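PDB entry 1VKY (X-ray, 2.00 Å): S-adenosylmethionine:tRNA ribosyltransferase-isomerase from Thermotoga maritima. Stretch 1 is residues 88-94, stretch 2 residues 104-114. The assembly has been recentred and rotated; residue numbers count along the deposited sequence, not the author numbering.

Stretch 1, residues 88-94: ASIEILL
Stretch 2 104-114: KCLVRPGQKVK

Neighbouring antiparallel strands can be held by a backbone ladder and by side-chain contacts, and strands 89-94 and 104-108 have both, burying 571 Å² between the stretches. Their N-to-C directions lie 155° apart, with phi/psi throughout in the extended region. Glu91 pairs with Arg108 and Leu93 with Leu106 as hydrogen-bonded pairs: Glu91 N to Arg108 O is 2.8 Å, Arg108 N to Glu91 O 2.9 Å, and Leu93 N to Leu106 O and Leu106 N to Leu93 O 2.8 Å each. These four side chains share one face of the sheet. The non-hydrogen-bonded pairs, Ile92 with Val107 and Leu94 with Cys105, each have CA atoms 4.6 Å apart and occupy the other face, their apolar side chains suited to burial.

Arg108 (m, t, m, chi4 -176°) covers most surface. Glu91 (t, t, chi3 19°) places OE1 at the guanidinium edge, near its plane, in a salt bridge: Arg108 NH2 to Glu91 OE1 3.1 Å, Arg108 NE to Glu91 OE1 a weak hydrogen bond at 3.3 Å. Leu93 (m, t) lies over one guanidinium face, Leu93 CD1 3.6 Å from Arg108 NH2, where no N-H points.

Buried Ile90 (m, t), one residue before the first pair, packs back on Val107 (Ile90 CG2 to Val107 CG1 3.2 Å, tight for two methyls) and out to Val113 (Ile90 CD1 to Val113 CG2 3.9 Å). Before Pro109 the peptide is cis; a type I turn, Gly110 to Val113, follows.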

# COMPACT_ATOMS: atom_id res chain seq x y z
N ALA B 88 3.88 -25.83 36.53
CA ALA B 88 4.43 -25.72 35.17
C ALA B 88 4.18 -24.35 34.57
O ALA B 88 3.17 -23.73 34.88
CB ALA B 88 3.81 -26.76 34.27
N SER B 89 5.10 -23.91 33.70
CA SER B 89 5.02 -22.60 33.01
C SER B 89 4.31 -22.63 31.63
O SER B 89 4.93 -22.93 30.61
CB SER B 89 6.42 -22.04 32.81
OG SER B 89 6.36 -20.91 31.96
N ILE B 90 3.05 -22.23 31.60
CA ILE B 90 2.18 -22.42 30.43
C ILE B 90 1.94 -21.14 29.63
O ILE B 90 1.69 -20.08 30.19
CB ILE B 90 0.87 -23.02 30.92
CG1 ILE B 90 1.19 -24.33 31.63
CG2 ILE B 90 -0.09 -23.23 29.78
CD1 ILE B 90 0.05 -24.97 32.29
N GLU B 91 2.02 -21.24 28.31
CA GLU B 91 1.75 -20.10 27.45
C GLU B 91 0.27 -20.11 27.06
O GLU B 91 -0.31 -21.16 26.79
CB GLU B 91 2.64 -20.15 26.21
CG GLU B 91 2.47 -18.97 25.27
CD GLU B 91 3.12 -19.20 23.92
OE1 GLU B 91 3.39 -20.37 23.57
OE2 GLU B 91 3.36 -18.21 23.20
N ILE B 92 -0.32 -18.92 27.05
CA ILE B 92 -1.73 -18.74 26.71
C ILE B 92 -1.81 -17.70 25.61
O ILE B 92 -1.30 -16.58 25.77
CB ILE B 92 -2.52 -18.23 27.94
CG1 ILE B 92 -2.43 -19.22 29.09
CG2 ILE B 92 -3.97 -17.97 27.55
CD1 ILE B 92 -2.80 -18.61 30.43
N LEU B 93 -2.42 -18.07 24.48
CA LEU B 93 -2.69 -17.14 23.38
C LEU B 93 -4.19 -16.98 23.20
O LEU B 93 -4.87 -17.97 22.94
CB LEU B 93 -2.11 -17.69 22.07
CG LEU B 93 -0.64 -18.02 22.08
CD1 LEU B 93 -0.27 -18.79 20.84
CD2 LEU B 93 0.16 -16.71 22.14
N LEU B 94 -4.69 -15.75 23.27
CA LEU B 94 -6.09 -15.45 23.10
C LEU B 94 -6.46 -15.52 21.62
O LEU B 94 -5.78 -14.93 20.79
CB LEU B 94 -6.42 -14.05 23.65
CG LEU B 94 -6.89 -13.96 25.11
CD1 LEU B 94 -5.90 -14.54 26.09
CD2 LEU B 94 -7.20 -12.50 25.46
N LYS B 104 -11.59 -18.38 24.14
CA LYS B 104 -10.97 -19.55 23.58
C LYS B 104 -9.53 -19.20 23.38
O LYS B 104 -9.23 -18.18 22.76
CB LYS B 104 -11.56 -19.95 22.23
CG LYS B 104 -12.93 -20.53 22.33
CD LYS B 104 -13.59 -20.68 20.98
CE LYS B 104 -12.86 -21.61 20.06
NZ LYS B 104 -13.19 -23.00 20.38
N CYS B 105 -8.65 -20.05 23.89
CA CYS B 105 -7.22 -19.80 23.92
C CYS B 105 -6.45 -20.99 23.42
O CYS B 105 -6.88 -22.13 23.54
CB CYS B 105 -6.77 -19.53 25.36
SG CYS B 105 -7.52 -18.04 26.07
N LEU B 106 -5.27 -20.70 22.89
CA LEU B 106 -4.30 -21.73 22.57
C LEU B 106 -3.40 -21.81 23.80
O LEU B 106 -2.83 -20.81 24.20
CB LEU B 106 -3.53 -21.31 21.31
CG LEU B 106 -3.38 -22.38 20.26
CD1 LEU B 106 -2.36 -23.38 20.76
CD2 LEU B 106 -4.71 -23.05 19.95
N VAL B 107 -3.32 -22.99 24.41
CA VAL B 107 -2.56 -23.17 25.63
C VAL B 107 -1.46 -24.19 25.34
O VAL B 107 -1.76 -25.29 24.87
CB VAL B 107 -3.47 -23.63 26.78
CG1 VAL B 107 -2.66 -23.99 27.97
CG2 VAL B 107 -4.46 -22.52 27.13
N ARG B 108 -0.21 -23.83 25.63
CA ARG B 108 0.96 -24.68 25.34
C ARG B 108 1.91 -24.66 26.53
O ARG B 108 2.39 -23.59 26.90
CB ARG B 108 1.67 -24.17 24.08
CG ARG B 108 0.75 -24.15 22.84
CD ARG B 108 1.39 -23.76 21.52
NE ARG B 108 1.90 -22.39 21.50
CZ ARG B 108 2.42 -21.81 20.43
NH1 ARG B 108 2.50 -22.46 19.28
NH2 ARG B 108 2.87 -20.56 20.51
N PRO B 109 2.22 -25.80 27.15
CA PRO B 109 1.70 -27.12 26.80
C PRO B 109 0.27 -27.38 27.27
O PRO B 109 -0.06 -27.22 28.45
CB PRO B 109 2.64 -28.04 27.55
CG PRO B 109 3.07 -27.26 28.74
CD PRO B 109 3.18 -25.86 28.26
N GLY B 110 -0.56 -27.82 26.33
CA GLY B 110 -2.00 -27.98 26.55
C GLY B 110 -2.39 -29.26 27.25
O GLY B 110 -3.38 -29.27 27.95
N GLN B 111 -1.62 -30.33 27.07
CA GLN B 111 -1.90 -31.62 27.73
C GLN B 111 -2.15 -31.45 29.24
O GLN B 111 -2.96 -32.18 29.84
CB GLN B 111 -0.74 -32.61 27.52
N LYS B 112 -1.47 -30.48 29.83
CA LYS B 112 -1.64 -30.14 31.24
C LYS B 112 -3.05 -29.62 31.58
O LYS B 112 -3.57 -29.91 32.65
CB LYS B 112 -0.59 -29.08 31.64
N VAL B 113 -3.67 -28.87 30.67
CA VAL B 113 -4.82 -28.04 31.02
C VAL B 113 -6.15 -28.70 30.66
O VAL B 113 -6.39 -29.03 29.51
CB VAL B 113 -4.68 -26.64 30.36
CG1 VAL B 113 -5.79 -25.70 30.79
CG2 VAL B 113 -3.31 -26.05 30.70
N LYS B 114 -7.01 -28.92 31.67
CA LYS B 114 -8.33 -29.53 31.47
C LYS B 114 -9.36 -28.75 32.28
O LYS B 114 -9.02 -27.80 32.97
CB LYS B 114 -8.35 -31.00 31.90